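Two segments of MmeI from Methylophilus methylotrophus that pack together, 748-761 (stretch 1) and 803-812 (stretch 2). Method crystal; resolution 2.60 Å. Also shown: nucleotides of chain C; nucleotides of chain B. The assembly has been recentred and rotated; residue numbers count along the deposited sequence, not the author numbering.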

ATOM      1  N   LEU A 748      23.669   2.137  23.198  1.00 34.94           N
ATOM      2  CA  LEU A 748      22.788   1.367  22.328  1.00 31.91           C
ATOM      3  C   LEU A 748      21.557   2.177  21.933  1.00 35.93           C
ATOM      4  O   LEU A 748      20.896   2.764  22.798  1.00 40.23           O
ATOM      5  CB  LEU A 748      22.351   0.091  23.044  1.00 35.76           C
ATOM      6  CG  LEU A 748      21.648  -0.993  22.225  1.00 39.62           C
ATOM      7  CD1 LEU A 748      21.781  -2.315  22.953  1.00 33.64           C
ATOM      8  CD2 LEU A 748      20.175  -0.667  22.004  1.00 35.95           C
ATOM      9  N   ILE A 749      21.216   2.159  20.645  1.00 36.12           N
ATOM     10  CA  ILE A 749      20.013   2.795  20.116  1.00 33.08           C
ATOM     11  C   ILE A 749      19.145   1.722  19.467  1.00 33.85           C
ATOM     12  O   ILE A 749      19.576   1.086  18.503  1.00 38.24           O
ATOM     13  CB  ILE A 749      20.327   3.893  19.086  1.00 36.42           C
ATOM     14  CG1 ILE A 749      21.348   4.905  19.625  1.00 40.91           C
ATOM     15  CG2 ILE A 749      19.032   4.568  18.652  1.00 36.48           C
ATOM     16  CD1 ILE A 749      22.818   4.504  19.425  1.00 36.64           C
ATOM     17  N   PRO A 750      17.928   1.479  19.944  1.00 31.90           N
ATOM     18  CA  PRO A 750      17.066   0.479  19.300  1.00 29.84           C
ATOM     19  C   PRO A 750      16.695   0.874  17.878  1.00 35.28           C
ATOM     20  O   PRO A 750      16.506   2.052  17.566  1.00 40.75           O
ATOM     21  CB  PRO A 750      15.829   0.450  20.204  1.00 32.72           C
ATOM     22  CG  PRO A 750      16.360   0.842  21.548  1.00 32.36           C
ATOM     23  CD  PRO A 750      17.402   1.893  21.252  1.00 34.47           C
ATOM     24  N   GLU A 751      16.545  -0.135  17.013  1.00 30.74           N
ATOM     25  CA  GLU A 751      16.327   0.160  15.603  1.00 30.83           C
ATOM     26  C   GLU A 751      14.863   0.478  15.301  1.00 30.11           C
ATOM     27  O   GLU A 751      14.569   1.477  14.640  1.00 30.63           O
ATOM     28  CB  GLU A 751      16.816  -1.001  14.745  1.00 34.85           C
ATOM     29  CG  GLU A 751      16.921  -0.676  13.262  1.00 34.26           C
ATOM     30  CD  GLU A 751      16.196  -1.689  12.403  1.00 35.38           C
ATOM     31  OE1 GLU A 751      15.162  -2.229  12.869  1.00 37.97           O
ATOM     32  OE2 GLU A 751      16.659  -1.945  11.273  1.00 32.98           O
ATOM     33  N   THR A 752      13.934  -0.338  15.793  1.00 29.48           N
ATOM     34  CA  THR A 752      12.521  -0.254  15.438  1.00 30.19           C
ATOM     35  C   THR A 752      11.702  -0.184  16.718  1.00 33.87           C
ATOM     36  O   THR A 752      11.783  -1.098  17.545  1.00 37.05           O
ATOM     37  CB  THR A 752      12.129  -1.471  14.601  1.00 29.17           C
ATOM     38  OG1 THR A 752      13.018  -1.555  13.481  1.00 37.06           O
ATOM     39  CG2 THR A 752      10.707  -1.394  14.104  1.00 21.54           C
ATOM     40  N   SER A 753      10.913   0.888  16.886  1.00 31.34           N
ATOM     41  CA  SER A 753      10.310   1.174  18.192  1.00 33.58           C
ATOM     42  C   SER A 753       9.162   2.168  18.051  1.00 33.30           C
ATOM     43  O   SER A 753       9.112   2.961  17.107  1.00 33.78           O
ATOM     44  CB  SER A 753      11.338   1.718  19.180  1.00 27.08           C
ATOM     45  OG  SER A 753      11.904   2.926  18.697  1.00 30.40           O
ATOM     46  N   SER A 754       8.277   2.147  19.054  1.00 36.39           N
ATOM     47  CA  SER A 754       6.942   2.742  18.958  1.00 34.54           C
ATOM     48  C   SER A 754       6.972   4.242  18.677  1.00 32.70           C
ATOM     49  O   SER A 754       7.692   5.001  19.326  1.00 29.66           O
ATOM     50  CB  SER A 754       6.172   2.478  20.256  1.00 32.54           C
ATOM     51  OG  SER A 754       4.831   2.935  20.159  1.00 41.99           O
ATOM     52  N   GLU A 755       6.161   4.676  17.720  1.00 32.46           N
ATOM     53  CA  GLU A 755       6.124   6.105  17.436  1.00 38.13           C
ATOM     54  C   GLU A 755       5.412   6.898  18.525  1.00 36.31           C
ATOM     55  O   GLU A 755       5.523   8.128  18.533  1.00 29.28           O
ATOM     56  CB  GLU A 755       5.477   6.368  16.064  1.00 35.11           C
ATOM     57  CG  GLU A 755       4.001   5.974  15.908  1.00 32.67           C
ATOM     58  CD  GLU A 755       3.753   4.462  15.834  1.00 36.29           C
ATOM     59  OE1 GLU A 755       4.610   3.665  16.274  1.00 36.69           O
ATOM     60  OE2 GLU A 755       2.674   4.068  15.348  1.00 34.53           O
ATOM     61  N   ASN A 756       4.735   6.222  19.465  1.00 35.94           N
ATOM     62  CA  ASN A 756       4.009   6.895  20.539  1.00 38.46           C
ATOM     63  C   ASN A 756       4.926   7.494  21.604  1.00 35.19           C
ATOM     64  O   ASN A 756       4.424   8.180  22.496  1.00 43.62           O
ATOM     65  CB  ASN A 756       3.021   5.928  21.223  1.00 43.66           C
ATOM     66  CG  ASN A 756       1.860   5.467  20.298  1.00 47.12           C
ATOM     67  OD1 ASN A 756       1.463   6.148  19.334  1.00 37.02           O
ATOM     68  ND2 ASN A 756       1.304   4.298  20.621  1.00 49.65           N
ATOM     69  N   ARG A 757       6.230   7.249  21.546  1.00 29.66           N
ATOM     70  CA  ARG A 757       7.189   7.825  22.475  1.00 28.34           C
ATOM     71  C   ARG A 757       7.745   9.119  21.903  1.00 29.16           C
ATOM     72  O   ARG A 757       7.885   9.272  20.691  1.00 36.29           O
ATOM     73  CB  ARG A 757       8.336   6.848  22.760  1.00 26.63           C
ATOM     74  CG  ARG A 757       7.864   5.514  23.293  1.00 24.97           C
ATOM     75  CD  ARG A 757       8.939   4.740  24.029  1.00 27.29           C
ATOM     76  NE  ARG A 757       8.461   3.386  24.263  1.00 30.54           N
ATOM     77  CZ  ARG A 757       8.764   2.349  23.492  1.00 31.74           C
ATOM     78  NH1 ARG A 757       9.574   2.514  22.451  1.00 32.67           N
ATOM     79  NH2 ARG A 757       8.256   1.155  23.759  1.00 30.05           N
ATOM     80  N   GLN A 758       8.049  10.065  22.789  1.00 31.35           N
ATOM     81  CA  GLN A 758       8.571  11.351  22.352  1.00 34.39           C
ATOM     82  C   GLN A 758      10.081  11.310  22.191  1.00 35.42           C
ATOM     83  O   GLN A 758      10.657  12.180  21.525  1.00 37.52           O
ATOM     84  CB  GLN A 758       8.157  12.455  23.338  1.00 26.14           C
ATOM     85  N   PHE A 759      10.725  10.323  22.807  1.00 39.43           N
ATOM     86  CA  PHE A 759      12.152  10.071  22.700  1.00 34.68           C
ATOM     87  C   PHE A 759      12.340   8.584  22.441  1.00 34.44           C
ATOM     88  O   PHE A 759      11.575   7.761  22.954  1.00 30.21           O
ATOM     89  CB  PHE A 759      12.879  10.482  23.981  1.00 35.91           C
ATOM     90  CG  PHE A 759      12.474  11.828  24.500  1.00 35.03           C
ATOM     91  CD1 PHE A 759      13.092  12.981  24.035  1.00 41.36           C
ATOM     92  CD2 PHE A 759      11.463  11.948  25.447  1.00 39.25           C
ATOM     93  CE1 PHE A 759      12.706  14.245  24.506  1.00 40.05           C
ATOM     94  CE2 PHE A 759      11.076  13.201  25.933  1.00 34.08           C
ATOM     95  CZ  PHE A 759      11.702  14.348  25.458  1.00 37.56           C
ATOM     96  N   ILE A 760      13.342   8.239  21.638  1.00 38.57           N
ATOM     97  CA  ILE A 760      13.728   6.837  21.489  1.00 33.51           C
ATOM     98  C   ILE A 760      14.516   6.422  22.722  1.00 32.63           C
ATOM     99  O   ILE A 760      15.589   6.983  22.982  1.00 38.10           O
ATOM    100  CB  ILE A 760      14.551   6.599  20.218  1.00 32.94           C
ATOM    101  CG1 ILE A 760      13.717   6.865  18.976  1.00 34.20           C
ATOM    102  CG2 ILE A 760      15.019   5.163  20.158  1.00 43.62           C
ATOM    103  CD1 ILE A 760      14.415   6.473  17.711  1.00 36.40           C
ATOM    104  N   PRO A 761      14.024   5.459  23.513  1.00 33.65           N
ATOM    105  CA  PRO A 761      14.797   4.973  24.669  1.00 36.20           C
ATOM    106  C   PRO A 761      16.158   4.429  24.282  1.00 36.60           C
ATOM    107  O   PRO A 761      16.255   3.356  23.681  1.00 34.70           O
ATOM    108  CB  PRO A 761      13.918   3.853  25.244  1.00 35.58           C
ATOM    109  CG  PRO A 761      12.566   4.065  24.640  1.00 34.16           C
ATOM    110  CD  PRO A 761      12.776   4.708  23.318  1.00 31.36           C
ATOM    111  N   GLY A 803      13.236   6.552   8.341  1.00 33.61           N
ATOM    112  CA  GLY A 803      12.207   5.762   7.713  1.00 30.25           C
ATOM    113  C   GLY A 803      11.260   5.225   8.765  1.00 28.51           C
ATOM    114  O   GLY A 803      11.355   5.573   9.945  1.00 33.93           O
ATOM    115  N   ARG A 804      10.341   4.363   8.329  1.00 22.84           N
ATOM    116  CA  ARG A 804       9.377   3.801   9.258  1.00 28.03           C
ATOM    117  C   ARG A 804       9.037   2.395   8.815  1.00 26.36           C
ATOM    118  O   ARG A 804       9.200   2.030   7.647  1.00 30.06           O
ATOM    119  CB  ARG A 804       8.084   4.637   9.351  1.00 29.03           C
ATOM    120  CG  ARG A 804       8.226   6.118   9.652  1.00 26.87           C
ATOM    121  CD  ARG A 804       8.368   6.377  11.129  1.00 31.54           C
ATOM    122  NE  ARG A 804       8.554   7.792  11.427  1.00 29.38           N
ATOM    123  CZ  ARG A 804       7.676   8.540  12.094  1.00 32.71           C
ATOM    124  NH1 ARG A 804       6.539   8.015  12.551  1.00 27.69           N
ATOM    125  NH2 ARG A 804       7.945   9.819  12.314  1.00 29.57           N
ATOM    126  N   LEU A 805       8.585   1.615   9.797  1.00 24.03           N
ATOM    127  CA  LEU A 805       7.930   0.322   9.616  1.00 28.91           C
ATOM    128  C   LEU A 805       6.447   0.512   9.910  1.00 25.95           C
ATOM    129  O   LEU A 805       6.066   0.652  11.078  1.00 27.98           O
ATOM    130  CB  LEU A 805       8.531  -0.728  10.547  1.00 27.43           C
ATOM    131  CG  LEU A 805       8.304  -2.214  10.240  1.00 26.71           C
ATOM    132  CD1 LEU A 805       8.976  -3.055  11.323  1.00 26.89           C
ATOM    133  CD2 LEU A 805       6.841  -2.593  10.125  1.00 24.05           C
ATOM    134  N   GLU A 806       5.606   0.437   8.869  1.00 30.31           N
ATOM    135  CA  GLU A 806       4.287   1.060   8.903  1.00 25.35           C
ATOM    136  C   GLU A 806       4.519   2.478   9.400  1.00 26.75           C
ATOM    137  O   GLU A 806       4.824   3.374   8.611  1.00 32.05           O
ATOM    138  CB  GLU A 806       3.279   0.309   9.798  1.00 27.29           C
ATOM    139  CG  GLU A 806       2.486  -0.818   9.105  1.00 30.14           C
ATOM    140  CD  GLU A 806       1.294  -1.376   9.927  1.00 32.25           C
ATOM    141  OE1 GLU A 806       1.323  -1.333  11.188  1.00 28.56           O
ATOM    142  OE2 GLU A 806       0.325  -1.878   9.291  1.00 32.79           O
ATOM    143  N   SER A 807       4.462   2.678  10.712  1.00 29.30           N
ATOM    144  CA  SER A 807       4.653   3.996  11.288  1.00 27.25           C
ATOM    145  C   SER A 807       5.610   4.029  12.472  1.00 30.51           C
ATOM    146  O   SER A 807       5.940   5.128  12.929  1.00 34.98           O
ATOM    147  CB  SER A 807       3.294   4.589  11.706  1.00 26.47           C
ATOM    148  OG  SER A 807       2.624   5.198  10.593  1.00 25.34           O
ATOM    149  N   ARG A 808       6.073   2.880  12.984  1.00 32.05           N
ATOM    150  CA  ARG A 808       7.029   2.929  14.085  1.00 34.73           C
ATOM    151  C   ARG A 808       8.309   3.607  13.622  1.00 32.72           C
ATOM    152  O   ARG A 808       8.675   3.551  12.448  1.00 29.25           O
ATOM    153  CB  ARG A 808       7.362   1.538  14.625  1.00 27.14           C
ATOM    154  CG  ARG A 808       6.347   0.512  14.369  1.00 31.01           C
ATOM    155  CD  ARG A 808       5.253   0.483  15.365  1.00 28.39           C
ATOM    156  NE  ARG A 808       4.140  -0.187  14.714  1.00 36.54           N
ATOM    157  CZ  ARG A 808       3.255   0.444  13.953  1.00 41.00           C
ATOM    158  NH1 ARG A 808       3.352   1.763  13.799  1.00 35.58           N
ATOM    159  NH2 ARG A 808       2.268  -0.231  13.366  1.00 51.63           N
ATOM    160  N   TYR A 809       8.975   4.292  14.553  1.00 30.68           N
ATOM    161  CA  TYR A 809      10.295   4.813  14.252  1.00 29.24           C
ATOM    162  C   TYR A 809      11.156   3.672  13.728  1.00 30.10           C
ATOM    163  O   TYR A 809      11.065   2.541  14.209  1.00 29.28           O
ATOM    164  CB  TYR A 809      10.932   5.428  15.500  1.00 26.39           C
ATOM    165  CG  TYR A 809      10.117   6.488  16.188  1.00 34.91           C
ATOM    166  CD1 TYR A 809       9.249   7.301  15.468  1.00 36.30           C
ATOM    167  CD2 TYR A 809      10.209   6.679  17.565  1.00 32.84           C
ATOM    168  CE1 TYR A 809       8.488   8.268  16.085  1.00 33.53           C
ATOM    169  CE2 TYR A 809       9.456   7.650  18.196  1.00 38.41           C
ATOM    170  CZ  TYR A 809       8.592   8.452  17.450  1.00 40.82           C
ATOM    171  OH  TYR A 809       7.833   9.430  18.065  1.00 54.88           O
ATOM    172  N   ARG A 810      11.964   3.958  12.711  1.00 30.56           N
ATOM    173  CA  ARG A 810      13.046   3.062  12.305  1.00 29.54           C
ATOM    174  C   ARG A 810      14.314   3.891  12.247  1.00 26.45           C
ATOM    175  O   ARG A 810      14.426   4.799  11.420  1.00 31.56           O
ATOM    176  CB  ARG A 810      12.795   2.385  10.956  1.00 22.79           C
ATOM    177  CG  ARG A 810      13.941   1.450  10.604  1.00 28.10           C
ATOM    178  CD  ARG A 810      13.824   0.811   9.229  1.00 25.72           C
ATOM    179  NE  ARG A 810      12.629   0.002   9.132  1.00 20.80           N
ATOM    180  CZ  ARG A 810      11.701   0.196   8.209  1.00 25.91           C
ATOM    181  NH1 ARG A 810      11.883   1.154   7.310  1.00 27.18           N
ATOM    182  NH2 ARG A 810      10.615  -0.577   8.166  1.00 25.50           N
ATOM    183  N   TYR A 811      15.261   3.588  13.117  1.00 24.10           N
ATOM    184  CA  TYR A 811      16.486   4.355  13.117  1.00 26.43           C
ATOM    185  C   TYR A 811      17.426   3.791  12.073  1.00 30.37           C
ATOM    186  O   TYR A 811      17.324   2.626  11.683  1.00 33.01           O
ATOM    187  CB  TYR A 811      17.139   4.326  14.501  1.00 30.53           C
ATOM    188  CG  TYR A 811      18.117   5.455  14.708  1.00 33.96           C
ATOM    189  CD1 TYR A 811      19.426   5.343  14.276  1.00 31.60           C
ATOM    190  CD2 TYR A 811      17.728   6.646  15.328  1.00 34.20           C
ATOM    191  CE1 TYR A 811      20.330   6.382  14.450  1.00 39.65           C
ATOM    192  CE2 TYR A 811      18.629   7.701  15.503  1.00 31.06           C
ATOM    193  CZ  TYR A 811      19.924   7.559  15.062  1.00 37.14           C
ATOM    194  OH  TYR A 811      20.837   8.574  15.210  1.00 35.45           O
ATOM    195  N   SER A 812      18.346   4.623  11.600  1.00 29.06           N
ATOM    196  CA  SER A 812      19.442   4.070  10.820  1.00 32.15           C
ATOM    197  C   SER A 812      20.581   5.070  10.793  1.00 36.98           C
ATOM    198  O   SER A 812      20.359   6.262  10.549  1.00 34.85           O
ATOM    199  CB  SER A 812      19.006   3.729   9.403  1.00 30.01           C
ATOM    200  OG  SER A 812      18.944   4.917   8.645  1.00 42.17           O
TER
ATOM    201  P    DG C   6       8.452  -1.718  21.228  1.00 37.73           P
ATOM    202  OP1  DG C   6       8.236  -2.433  22.507  1.00 42.11           O
ATOM    203  OP2  DG C   6       8.713  -0.249  21.211  1.00 34.64           O
ATOM    204  O5'  DG C   6       9.598  -2.360  20.288  1.00 38.20           O
ATOM    205  C5'  DG C   6      10.303  -3.486  20.671  1.00 36.49           C
ATOM    206  C4'  DG C   6      10.345  -4.520  19.554  1.00 34.35           C
ATOM    207  O4'  DG C   6       9.110  -4.558  18.821  1.00 32.48           O
ATOM    208  C3'  DG C   6      11.461  -4.382  18.521  1.00 34.17           C
ATOM    209  O3'  DG C   6      12.017  -5.639  18.397  1.00 37.51           O
ATOM    210  C2'  DG C   6      10.730  -4.000  17.243  1.00 34.21           C
ATOM    211  C1'  DG C   6       9.386  -4.683  17.444  1.00 35.29           C
ATOM    212  N9   DG C   6       8.298  -4.015  16.758  1.00 37.81           N
ATOM    213  C8   DG C   6       7.679  -2.860  17.176  1.00 30.96           C
ATOM    214  N7   DG C   6       6.721  -2.480  16.393  1.00 32.32           N
ATOM    215  C5   DG C   6       6.691  -3.441  15.390  1.00 30.02           C
ATOM    216  C6   DG C   6       5.844  -3.548  14.271  1.00 27.75           C
ATOM    217  O6   DG C   6       4.936  -2.791  13.930  1.00 34.44           O
ATOM    218  N1   DG C   6       6.139  -4.664  13.500  1.00 33.78           N
ATOM    219  C2   DG C   6       7.128  -5.576  13.782  1.00 31.50           C
ATOM    220  N2   DG C   6       7.252  -6.593  12.919  1.00 27.25           N
ATOM    221  N3   DG C   6       7.935  -5.492  14.841  1.00 32.74           N
ATOM    222  C4   DG C   6       7.661  -4.397  15.596  1.00 31.77           C
ATOM    223  P    DC B   5      14.344   2.609   5.283  1.00 34.78           P
ATOM    224  OP1  DC B   5      13.892   3.702   4.384  1.00 31.44           O
ATOM    225  OP2  DC B   5      14.252   2.694   6.751  1.00 33.13           O
ATOM    226  O5'  DC B   5      13.508   1.313   4.907  1.00 31.69           O
ATOM    227  C5'  DC B   5      13.488   0.844   3.594  1.00 26.57           C
ATOM    228  C4'  DC B   5      13.119  -0.615   3.610  1.00 30.45           C
ATOM    229  O4'  DC B   5      14.106  -1.350   4.338  1.00 28.27           O
ATOM    230  C3'  DC B   5      11.849  -0.925   4.368  1.00 29.17           C
ATOM    231  O3'  DC B   5      10.750  -0.704   3.533  1.00 28.89           O
ATOM    232  C2'  DC B   5      12.018  -2.411   4.717  1.00 28.96           C
ATOM    233  C1'  DC B   5      13.541  -2.598   4.669  1.00 28.68           C
ATOM    234  N1   DC B   5      14.139  -3.038   5.922  1.00 28.79           N
ATOM    235  C2   DC B   5      14.728  -4.303   5.981  1.00 31.00           C
ATOM    236  O2   DC B   5      14.683  -5.022   4.984  1.00 29.47           O
ATOM    237  N3   DC B   5      15.309  -4.708   7.134  1.00 30.13           N
ATOM    238  C4   DC B   5      15.318  -3.884   8.192  1.00 31.97           C
ATOM    239  N4   DC B   5      15.906  -4.309   9.322  1.00 28.83           N
ATOM    240  C5   DC B   5      14.724  -2.585   8.136  1.00 28.66           C
ATOM    241  C6   DC B   5      14.162  -2.208   6.988  1.00 25.55           C
ATOM    242  P    DT C   5       2.470  -0.046  22.902  1.00 45.78           P
ATOM    243  OP1  DT C   5       2.811   0.263  24.308  1.00 40.59           O
ATOM    244  OP2  DT C   5       1.952   1.012  22.000  1.00 43.78           O
ATOM    245  O5'  DT C   5       3.766  -0.693  22.198  1.00 43.48           O
ATOM    246  C5'  DT C   5       4.075  -2.106  22.389  1.00 37.57           C
ATOM    247  C4'  DT C   5       5.140  -2.569  21.412  1.00 35.37           C
ATOM    248  O4'  DT C   5       4.524  -3.273  20.297  1.00 34.68           O
ATOM    249  C3'  DT C   5       5.937  -1.452  20.752  1.00 36.69           C
ATOM    250  O3'  DT C   5       7.133  -1.972  20.369  1.00 33.00           O
ATOM    251  C2'  DT C   5       5.106  -1.190  19.506  1.00 34.56           C
ATOM    252  C1'  DT C   5       4.920  -2.624  19.110  1.00 33.76           C
ATOM    253  N1   DT C   5       3.940  -2.880  18.004  1.00 37.50           N
ATOM    254  C2   DT C   5       4.062  -4.061  17.312  1.00 34.83           C
ATOM    255  O2   DT C   5       4.900  -4.892  17.576  1.00 32.47           O
ATOM    256  N3   DT C   5       3.179  -4.237  16.302  1.00 38.21           N
ATOM    257  C4   DT C   5       2.192  -3.371  15.896  1.00 40.47           C
ATOM    258  O4   DT C   5       1.439  -3.653  14.967  1.00 35.08           O
ATOM    259  C5   DT C   5       2.100  -2.120  16.659  1.00 40.59           C
ATOM    260  C7   DT C   5       1.040  -1.082  16.321  1.00 35.52           C
ATOM    261  C6   DT C   5       2.990  -1.937  17.662  1.00 32.88           C
HETATM  262  O   HOH W   1      18.000   0.117  10.118  1.00 27.79           O
HETATM  263  O   HOH W   2      12.125  -2.021  10.645  1.00 26.75           O

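Two segments of MmeI pair as short antiparallel strands, and side chains beside the pairing add contacts to each other and to DNA. The backbone ladder runs through Y811 N to E751 O (2.7 Å) and S753 N to Y809 O (3.1 Å); the return bond, Y809 N to S753 O (2.9 Å), is weak because its angle is only 117°. T752 and R810, a non-hydrogen-bonded pair, place their side chains on one face of the sheet, S753 and Y809 on the other.

Y809 buries the most surface. Its m rotamer (chi1 -55°) lays the ring along the S754–R757 turn, with E755 CA over one face, 3.6 Å from the ring centroid, and carries the hydroxyl to the carbonyls of the turn: Y809 OH lies 2.6 Å from R757 O and 2.7 Å from E755 O. I760, in the m,t rotamer, reaches both tyrosines: CG1 is 3.8 Å from Y809 CD2, and CD1 is 4.1 Å from Y811 CD2, at that ring's edge. Y811 is t, so its ring face receives I749 CG2, 4.2 Å from the centroid.

E755 adopts p at chi1 and m at chi2, a folded shape that brings OE2 2.9 Å from R808 NH1 in a salt bridge. R808, with chi1 off-well at -23°, also holds E806 through NH2 to OE1 (2.6 Å), while its NE donates to O6 of DG6 (2.8 Å); the guanidinium thus joins two carboxylates to a base edge.

On the T752 face, R810 is extended through chi2 before bending at chi3 (m). R810 NH1 donates to OP2 of DC5 (2.9 Å), and R810 NE donates to water 2 (2.6 Å), which in turn donates to T752 OG1 (3.0 Å). The m rotamer of T752 leaves OG1 2.3 Å from E751 OE1, a very short hydrogen bond, and CG2 3.7 Å from L805 CD1.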